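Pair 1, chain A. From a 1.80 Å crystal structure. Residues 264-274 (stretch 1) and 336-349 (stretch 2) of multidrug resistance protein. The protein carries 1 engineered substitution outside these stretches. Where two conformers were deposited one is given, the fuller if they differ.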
# COMPACT_ATOMS: atom_id res chain seq x y z
N ALA A 264 -3.68 -7.20 -18.73
CA ALA A 264 -4.64 -7.40 -17.65
C ALA A 264 -5.59 -6.24 -17.58
O ALA A 264 -6.80 -6.44 -17.49
CB ALA A 264 -3.94 -7.62 -16.36
N ALA A 265 -5.06 -5.02 -17.66
CA ALA A 265 -5.93 -3.85 -17.59
C ALA A 265 -6.84 -3.75 -18.79
O ALA A 265 -7.99 -3.32 -18.65
CB ALA A 265 -5.10 -2.56 -17.44
N ARG A 266 -6.35 -4.15 -19.96
CA ARG A 266 -7.20 -4.28 -21.14
C ARG A 266 -8.43 -5.14 -20.85
O ARG A 266 -9.56 -4.71 -21.05
CB ARG A 266 -6.41 -4.86 -22.31
CG ARG A 266 -7.22 -5.05 -23.58
CD ARG A 266 -6.51 -4.62 -24.85
N TRP A 267 -8.19 -6.36 -20.38
CA TRP A 267 -9.23 -7.32 -20.16
C TRP A 267 -10.20 -6.82 -19.05
O TRP A 267 -11.38 -7.12 -19.09
CB TRP A 267 -8.64 -8.68 -19.74
CG TRP A 267 -8.18 -9.45 -20.88
CD1 TRP A 267 -6.89 -9.80 -21.16
CD2 TRP A 267 -8.98 -9.96 -21.94
NE1 TRP A 267 -6.84 -10.51 -22.34
CE2 TRP A 267 -8.11 -10.63 -22.84
CE3 TRP A 267 -10.35 -9.95 -22.21
CZ2 TRP A 267 -8.58 -11.31 -23.97
CZ3 TRP A 267 -10.82 -10.64 -23.35
CH2 TRP A 267 -9.93 -11.28 -24.22
N ARG A 268 -9.69 -6.09 -18.08
CA ARG A 268 -10.54 -5.62 -16.98
C ARG A 268 -11.45 -4.52 -17.47
O ARG A 268 -12.63 -4.46 -17.04
CB ARG A 268 -9.72 -5.19 -15.80
CG ARG A 268 -9.16 -6.36 -15.04
CD ARG A 268 -9.00 -6.12 -13.61
NE ARG A 268 -8.72 -7.43 -13.04
CZ ARG A 268 -7.52 -7.86 -12.74
NH1 ARG A 268 -7.38 -9.10 -12.23
NH2 ARG A 268 -6.45 -7.08 -12.95
N ALA A 269 -10.95 -3.73 -18.40
CA ALA A 269 -11.79 -2.72 -19.07
C ALA A 269 -12.90 -3.38 -19.94
O ALA A 269 -14.06 -3.00 -19.91
CB ALA A 269 -10.97 -1.74 -19.85
N GLU A 270 -12.55 -4.48 -20.65
CA GLU A 270 -13.57 -5.31 -21.29
C GLU A 270 -14.65 -5.86 -20.33
O GLU A 270 -15.82 -5.81 -20.65
CB GLU A 270 -12.93 -6.48 -22.05
CG GLU A 270 -13.95 -7.22 -22.91
CD GLU A 270 -14.74 -6.29 -23.81
OE1 GLU A 270 -14.05 -5.58 -24.57
OE2 GLU A 270 -16.01 -6.24 -23.72
N ALA A 271 -14.22 -6.38 -19.19
CA ALA A 271 -15.12 -6.93 -18.18
C ALA A 271 -16.08 -5.85 -17.69
O ALA A 271 -17.30 -6.05 -17.68
CB ALA A 271 -14.31 -7.47 -17.03
N ALA A 272 -15.51 -4.67 -17.42
CA ALA A 272 -16.32 -3.49 -17.02
C ALA A 272 -17.33 -3.06 -18.07
O ALA A 272 -18.45 -2.72 -17.73
CB ALA A 272 -15.42 -2.30 -16.61
N ALA A 273 -16.95 -3.07 -19.35
CA ALA A 273 -17.83 -2.76 -20.44
C ALA A 273 -19.02 -3.71 -20.45
O ALA A 273 -20.15 -3.31 -20.63
CB ALA A 273 -17.05 -2.85 -21.81
N GLN A 274 -18.75 -5.00 -20.26
CA GLN A 274 -19.79 -6.02 -20.22
C GLN A 274 -20.74 -5.77 -19.05
O GLN A 274 -21.95 -6.00 -19.17
CB GLN A 274 -19.18 -7.42 -20.03
CG GLN A 274 -18.38 -7.99 -21.27
CD GLN A 274 -19.18 -8.02 -22.55
OE1 GLN A 274 -18.70 -7.66 -23.61
NE2 GLN A 274 -20.40 -8.47 -22.45
N ALA A 336 -19.42 4.17 -14.28
CA ALA A 336 -18.31 4.69 -13.53
C ALA A 336 -17.17 3.65 -13.43
O ALA A 336 -16.00 4.00 -13.57
CB ALA A 336 -18.73 5.07 -12.20
N ARG A 337 -17.52 2.42 -13.17
CA ARG A 337 -16.50 1.38 -13.10
C ARG A 337 -15.83 1.22 -14.47
O ARG A 337 -14.60 1.07 -14.51
CB ARG A 337 -17.09 0.05 -12.61
CG ARG A 337 -16.16 -1.13 -12.75
CD ARG A 337 -14.81 -0.99 -12.00
NE ARG A 337 -13.86 -2.02 -12.44
CZ ARG A 337 -12.53 -1.86 -12.62
NH1 ARG A 337 -11.90 -0.72 -12.30
NH2 ARG A 337 -11.80 -2.92 -13.03
N TYR A 338 -16.59 1.27 -15.56
CA TYR A 338 -16.00 1.21 -16.91
C TYR A 338 -15.03 2.34 -17.15
O TYR A 338 -13.92 2.15 -17.65
CB TYR A 338 -17.05 1.20 -17.98
CG TYR A 338 -16.49 1.26 -19.35
CD1 TYR A 338 -16.68 2.36 -20.14
CD2 TYR A 338 -15.73 0.19 -19.85
CE1 TYR A 338 -16.16 2.43 -21.40
CE2 TYR A 338 -15.18 0.27 -21.11
CZ TYR A 338 -15.41 1.38 -21.89
OH TYR A 338 -14.88 1.47 -23.16
N GLN A 339 -15.45 3.55 -16.79
CA GLN A 339 -14.62 4.72 -16.96
C GLN A 339 -13.34 4.62 -16.15
O GLN A 339 -12.26 4.98 -16.65
CB GLN A 339 -15.45 5.97 -16.61
CG GLN A 339 -16.51 6.25 -17.64
CD GLN A 339 -17.45 7.42 -17.27
OE1 GLN A 339 -17.20 8.57 -17.64
NE2 GLN A 339 -18.53 7.11 -16.61
N GLU A 340 -13.44 4.14 -14.91
CA GLU A 340 -12.32 3.91 -14.07
C GLU A 340 -11.37 2.90 -14.71
O GLU A 340 -10.15 3.11 -14.74
CB GLU A 340 -12.77 3.36 -12.75
CG GLU A 340 -11.63 3.07 -11.82
CD GLU A 340 -12.08 2.41 -10.56
OE1 GLU A 340 -12.81 1.38 -10.64
OE2 GLU A 340 -11.70 2.92 -9.51
N ALA A 341 -11.93 1.80 -15.19
CA ALA A 341 -11.11 0.73 -15.79
C ALA A 341 -10.37 1.21 -17.05
O ALA A 341 -9.20 0.83 -17.28
CB ALA A 341 -11.96 -0.49 -16.06
N VAL A 342 -11.00 2.06 -17.84
CA VAL A 342 -10.39 2.63 -19.05
C VAL A 342 -9.25 3.56 -18.62
O VAL A 342 -8.17 3.58 -19.22
CB VAL A 342 -11.41 3.36 -19.92
CG1 VAL A 342 -10.78 4.25 -20.97
CG2 VAL A 342 -12.35 2.41 -20.56
N ALA A 343 -9.50 4.33 -17.56
CA ALA A 343 -8.50 5.26 -17.08
C ALA A 343 -7.33 4.47 -16.52
O ALA A 343 -6.17 4.87 -16.71
CB ALA A 343 -9.08 6.19 -16.00
N GLN A 344 -7.64 3.37 -15.82
CA GLN A 344 -6.62 2.49 -15.30
C GLN A 344 -5.75 1.91 -16.43
O GLN A 344 -4.52 1.85 -16.29
CB GLN A 344 -7.18 1.41 -14.41
CG GLN A 344 -7.58 1.90 -13.03
CD GLN A 344 -8.40 0.88 -12.24
OE1 GLN A 344 -9.18 0.13 -12.84
NE2 GLN A 344 -8.29 0.90 -10.90
N TYR A 345 -6.39 1.51 -17.52
CA TYR A 345 -5.66 1.00 -18.68
C TYR A 345 -4.73 2.12 -19.22
O TYR A 345 -3.53 1.88 -19.47
CB TYR A 345 -6.65 0.52 -19.76
CG TYR A 345 -6.02 0.22 -21.08
CD1 TYR A 345 -5.36 -0.99 -21.30
CD2 TYR A 345 -6.01 1.16 -22.11
CE1 TYR A 345 -4.73 -1.26 -22.50
CE2 TYR A 345 -5.40 0.90 -23.32
CZ TYR A 345 -4.77 -0.33 -23.51
OH TYR A 345 -4.16 -0.61 -24.71
N ASN A 346 -5.29 3.32 -19.39
CA ASN A 346 -4.55 4.45 -19.91
C ASN A 346 -3.37 4.75 -19.04
O ASN A 346 -2.26 4.95 -19.55
CB ASN A 346 -5.46 5.66 -20.16
CG ASN A 346 -6.40 5.46 -21.42
OD1 ASN A 346 -6.09 4.70 -22.31
ND2 ASN A 346 -7.51 6.19 -21.47
N GLY A 347 -3.57 4.73 -17.71
CA GLY A 347 -2.53 4.98 -16.77
C GLY A 347 -1.42 3.96 -16.91
O GLY A 347 -0.23 4.28 -16.69
N THR A 348 -1.82 2.71 -17.15
CA THR A 348 -0.86 1.62 -17.24
C THR A 348 -0.02 1.80 -18.48
O THR A 348 1.18 1.61 -18.38
CB THR A 348 -1.59 0.28 -17.27
OG1 THR A 348 -2.30 0.10 -16.02
CG2 THR A 348 -0.63 -0.88 -17.28
N LEU A 349 -0.63 2.23 -19.60
CA LEU A 349 0.09 2.54 -20.82
C LEU A 349 1.10 3.67 -20.56
O LEU A 349 2.26 3.60 -20.94
CB LEU A 349 -0.90 2.99 -21.87
CG LEU A 349 -0.38 3.20 -23.25
CD1 LEU A 349 0.59 2.07 -23.61
CD2 LEU A 349 -1.55 3.21 -24.21
O HOH W 1 -8.54 -1.67 -16.62
O HOH W 2 -13.07 -5.13 -14.45

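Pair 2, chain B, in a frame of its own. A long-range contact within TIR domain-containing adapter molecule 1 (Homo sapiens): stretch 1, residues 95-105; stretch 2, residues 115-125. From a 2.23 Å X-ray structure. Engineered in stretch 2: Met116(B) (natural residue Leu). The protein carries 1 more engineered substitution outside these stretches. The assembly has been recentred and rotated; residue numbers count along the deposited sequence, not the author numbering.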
# COMPACT_ATOMS: atom_id res chain seq x y z
N VAL B 95 -5.49 -6.43 4.67
CA VAL B 95 -4.67 -5.48 3.93
C VAL B 95 -5.49 -4.65 2.93
O VAL B 95 -4.94 -3.88 2.16
CB VAL B 95 -3.46 -6.18 3.19
CG1 VAL B 95 -2.63 -6.99 4.18
CG2 VAL B 95 -3.93 -7.00 1.95
N SER B 96 -6.81 -4.79 2.92
CA SER B 96 -7.59 -4.32 1.78
C SER B 96 -7.58 -2.79 1.65
O SER B 96 -7.57 -2.25 0.53
CB SER B 96 -9.01 -4.87 1.87
OG SER B 96 -9.69 -4.29 2.99
N TRP B 97 -7.51 -2.09 2.79
CA TRP B 97 -7.60 -0.63 2.82
C TRP B 97 -6.25 -0.07 2.38
O TRP B 97 -6.15 0.82 1.55
CB TRP B 97 -7.97 -0.14 4.24
CG TRP B 97 -8.43 1.32 4.31
CD1 TRP B 97 -8.25 2.29 3.37
CD2 TRP B 97 -9.17 1.93 5.38
NE1 TRP B 97 -8.82 3.48 3.79
CE2 TRP B 97 -9.39 3.28 5.02
CE3 TRP B 97 -9.66 1.47 6.61
CZ2 TRP B 97 -10.08 4.18 5.86
CZ3 TRP B 97 -10.33 2.37 7.44
CH2 TRP B 97 -10.54 3.70 7.05
N ALA B 98 -5.20 -0.62 2.97
CA ALA B 98 -3.85 -0.33 2.57
C ALA B 98 -3.68 -0.57 1.08
O ALA B 98 -3.13 0.25 0.35
CB ALA B 98 -2.89 -1.21 3.35
N VAL B 99 -4.17 -1.70 0.61
CA VAL B 99 -4.07 -2.02 -0.81
C VAL B 99 -4.82 -0.97 -1.66
O VAL B 99 -4.26 -0.46 -2.64
CB VAL B 99 -4.46 -3.49 -1.11
CG1 VAL B 99 -4.71 -3.71 -2.61
CG2 VAL B 99 -3.36 -4.44 -0.61
N ALA B 100 -6.06 -0.63 -1.31
CA ALA B 100 -6.78 0.49 -1.97
C ALA B 100 -5.95 1.82 -2.06
O ALA B 100 -5.91 2.50 -3.09
CB ALA B 100 -8.09 0.75 -1.22
N ARG B 101 -5.31 2.18 -0.95
CA ARG B 101 -4.52 3.38 -0.86
C ARG B 101 -3.28 3.30 -1.82
O ARG B 101 -2.99 4.22 -2.62
CB ARG B 101 -4.13 3.56 0.60
CG ARG B 101 -5.23 4.23 1.42
CD ARG B 101 -4.87 4.46 2.91
NE ARG B 101 -5.97 5.19 3.56
CZ ARG B 101 -5.99 5.56 4.84
NH1 ARG B 101 -4.96 5.28 5.62
NH2 ARG B 101 -7.05 6.21 5.34
N LEU B 102 -2.58 2.18 -1.76
CA LEU B 102 -1.53 1.87 -2.68
C LEU B 102 -2.01 1.96 -4.14
O LEU B 102 -1.36 2.58 -4.96
CB LEU B 102 -0.96 0.50 -2.37
CG LEU B 102 -0.23 0.38 -1.03
CD1 LEU B 102 0.32 -1.03 -0.92
CD2 LEU B 102 0.89 1.43 -0.85
N TYR B 103 -3.15 1.37 -4.45
CA TYR B 103 -3.59 1.40 -5.83
C TYR B 103 -4.00 2.77 -6.25
O TYR B 103 -3.94 3.11 -7.45
CB TYR B 103 -4.68 0.39 -6.09
CG TYR B 103 -4.12 -0.93 -6.58
CD1 TYR B 103 -3.50 -1.80 -5.70
CD2 TYR B 103 -4.16 -1.29 -7.92
CE1 TYR B 103 -2.98 -2.98 -6.11
CE2 TYR B 103 -3.63 -2.49 -8.34
CZ TYR B 103 -3.04 -3.33 -7.43
OH TYR B 103 -2.50 -4.54 -7.80
N HIS B 104 -4.43 3.58 -5.28
CA HIS B 104 -4.76 4.93 -5.62
C HIS B 104 -3.51 5.67 -6.13
O HIS B 104 -3.55 6.32 -7.16
CB HIS B 104 -5.36 5.66 -4.45
CG HIS B 104 -5.44 7.12 -4.66
ND1 HIS B 104 -6.23 7.68 -5.64
CD2 HIS B 104 -4.78 8.15 -4.06
CE1 HIS B 104 -6.09 9.00 -5.61
NE2 HIS B 104 -5.21 9.30 -4.67
N LEU B 105 -2.40 5.58 -5.38
CA LEU B 105 -1.14 6.20 -5.78
C LEU B 105 -0.66 5.62 -7.11
O LEU B 105 -0.25 6.38 -8.01
CB LEU B 105 -0.06 6.06 -4.68
CG LEU B 105 -0.55 6.56 -3.30
CD1 LEU B 105 0.42 6.26 -2.12
CD2 LEU B 105 -0.86 8.02 -3.37
N SER B 115 -9.50 1.79 -12.94
CA SER B 115 -10.49 0.79 -12.63
C SER B 115 -9.93 -0.17 -11.58
O SER B 115 -10.70 -0.79 -10.85
CB SER B 115 -10.87 0.01 -13.90
OG SER B 115 -9.90 -0.97 -14.21
N MSE B 116 -8.60 -0.29 -11.49
CA MSE B 116 -8.00 -1.19 -10.51
C MSE B 116 -8.06 -0.57 -9.12
O MSE B 116 -8.27 -1.26 -8.13
CB MSE B 116 -6.55 -1.57 -10.86
CG MSE B 116 -6.37 -2.73 -11.88
SE MSE B 116 -7.44 -4.38 -11.54
CE MSE B 116 -9.09 -3.95 -12.53
N ARG B 117 -7.91 0.75 -9.04
CA ARG B 117 -8.15 1.45 -7.79
C ARG B 117 -9.57 1.25 -7.29
O ARG B 117 -9.79 1.14 -6.09
CB ARG B 117 -7.92 2.93 -7.97
CG ARG B 117 -8.25 3.75 -6.72
CD ARG B 117 -8.37 5.21 -7.06
NE ARG B 117 -9.39 5.37 -8.08
CZ ARG B 117 -9.37 6.29 -9.03
NH1 ARG B 117 -8.38 7.19 -9.08
NH2 ARG B 117 -10.35 6.32 -9.92
N ASP B 118 -10.53 1.27 -8.22
CA ASP B 118 -11.96 1.23 -7.89
C ASP B 118 -12.28 -0.12 -7.29
O ASP B 118 -12.94 -0.22 -6.24
CB ASP B 118 -12.80 1.41 -9.17
CG ASP B 118 -12.82 2.85 -9.68
OD1 ASP B 118 -12.34 3.77 -8.98
OD2 ASP B 118 -13.35 3.06 -10.79
N VAL B 119 -11.84 -1.15 -7.97
CA VAL B 119 -12.02 -2.52 -7.50
C VAL B 119 -11.43 -2.67 -6.10
O VAL B 119 -12.08 -3.24 -5.22
CB VAL B 119 -11.36 -3.52 -8.46
CG1 VAL B 119 -11.33 -4.92 -7.85
CG2 VAL B 119 -12.08 -3.52 -9.78
N ALA B 120 -10.23 -2.13 -5.87
CA ALA B 120 -9.61 -2.18 -4.52
C ALA B 120 -10.44 -1.45 -3.41
O ALA B 120 -10.62 -1.99 -2.31
CB ALA B 120 -8.14 -1.66 -4.58
N TYR B 121 -10.96 -0.25 -3.69
CA TYR B 121 -11.81 0.42 -2.70
C TYR B 121 -13.07 -0.44 -2.41
O TYR B 121 -13.48 -0.58 -1.27
CB TYR B 121 -12.11 1.88 -3.08
CG TYR B 121 -11.04 2.82 -2.49
CD1 TYR B 121 -10.92 2.97 -1.15
CD2 TYR B 121 -10.09 3.46 -3.28
CE1 TYR B 121 -9.98 3.72 -0.59
CE2 TYR B 121 -9.12 4.25 -2.70
CZ TYR B 121 -9.08 4.37 -1.35
OH TYR B 121 -8.16 5.15 -0.67
N GLN B 122 -13.65 -1.03 -3.43
CA GLN B 122 -14.81 -1.85 -3.23
C GLN B 122 -14.49 -3.01 -2.30
O GLN B 122 -15.14 -3.15 -1.28
CB GLN B 122 -15.30 -2.38 -4.58
CG GLN B 122 -15.86 -1.32 -5.47
CD GLN B 122 -16.35 -1.88 -6.77
OE1 GLN B 122 -15.65 -2.67 -7.42
NE2 GLN B 122 -17.56 -1.52 -7.15
N GLU B 123 -13.50 -3.83 -2.64
CA GLU B 123 -13.13 -4.96 -1.81
C GLU B 123 -12.88 -4.51 -0.39
O GLU B 123 -13.17 -5.23 0.55
CB GLU B 123 -11.90 -5.71 -2.38
CG GLU B 123 -12.22 -6.41 -3.70
CD GLU B 123 -11.00 -7.03 -4.39
OE1 GLU B 123 -9.90 -6.99 -3.79
OE2 GLU B 123 -11.15 -7.55 -5.52
N ALA B 124 -12.30 -3.33 -0.22
CA ALA B 124 -12.02 -2.85 1.12
C ALA B 124 -13.35 -2.62 1.80
O ALA B 124 -13.50 -2.83 2.99
CB ALA B 124 -11.23 -1.56 1.09
N VAL B 125 -14.31 -2.12 1.03
CA VAL B 125 -15.58 -1.68 1.61
C VAL B 125 -16.32 -2.96 2.02
O VAL B 125 -16.81 -3.06 3.14
CB VAL B 125 -16.39 -0.80 0.63
CG1 VAL B 125 -17.84 -0.70 1.05
CG2 VAL B 125 -15.79 0.58 0.54
O HOH W 3 -8.38 -3.43 -1.47

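Both pairs consist of two helices packed side by side and running antiparallel. In pair 1 the axes approach to 8.3 Å at 166° between their N-to-C directions; in pair 2 the values are 8.2 Å and 163°. Fourteen central residues superpose with an RMSD of 0.3 Å, and the surface buried is similar, 484 Å² in pair 1 and 515 Å² in pair 2. Neither pair has a direct hydrogen bond across the interface among the modelled atoms, so the close approach rests largely on van der Waals packing.

The centre of the match is an alanine pair that is the same in both. Ala269(A) falls on Ala100(B) and Ala341(A) on Ala120(B), and all four CA-to-CB bonds point toward the opposing helix. The CB of Ala341(A) lies 3.7 Å from the CA of Ala269(A), and the CB of Ala120(B) lies 3.6 Å from the CA of Ala100(B). A methyl group thus rests against the backbone of the facing helix, a fit compatible with axes little more than 8 Å apart. Beside this centre a water occupies an equivalent bridge. Water 1 donates to Ala265(A) O and Ala341(A) O, at 2.7 Å each; water 3 donates to Ser96(B) O at 2.5 Å and to Ala120(B) O at 2.8 Å. These carbonyls belong to matched positions, since Ala265(A) superposes on Ser96(B).

Around this constant centre, bulk is distributed differently. Where pair 1 has Ala265(A) facing Tyr345(A), pair 2 has Ser96(B) facing Ala124(B). The CB of Ala265(A) packs 3.8 Å from the CA of Tyr345(A), whose ring continues past it, with CD1 3.6 Å from Arg266(A) N. In pair 2 the OG of Ser96(B) approaches the CA of Ala124(B) to 3.3 Å, and no aromatic ring extends from this position.

At the other end the exchange reverses on the first helix: Ala272(A) matches Tyr103(B). The small Ala272(A) sets its CB 3.6 Å from the CA of Tyr338(A), whose ring reaches along the first helix to place CD2 3.5 Å from Ala273(A) N. Tyr103(B) instead supplies the ring itself, its CD2 lying 3.8 Å from the CB of Met116(B), an engineered selenomethionine. Arg117(B), matching Tyr338(A), brings its CD to 3.6 Å from His104(B) ND1, at the edge of the imidazole; that nitrogen is buried without a polar partner.

Another aromatic ring of pair 2 belongs to Tyr121(B), the counterpart of Val342(A). Val342(A) makes only a peripheral contact, its CG2 4.4 Å from the CB of Ala269(A). Tyr121(B) covers the equivalent alanine: the CB of Ala100(B) stands 3.5 Å from the ring centroid, 9° off the normal, in a CH-pi contact over the face. Pair 1 adds a polar link where Met116(B) superposes on Arg337(A): water 2 donates to Arg268(A) O at 2.7 Å and accepts from Arg337(A) NH2 at 2.9 Å.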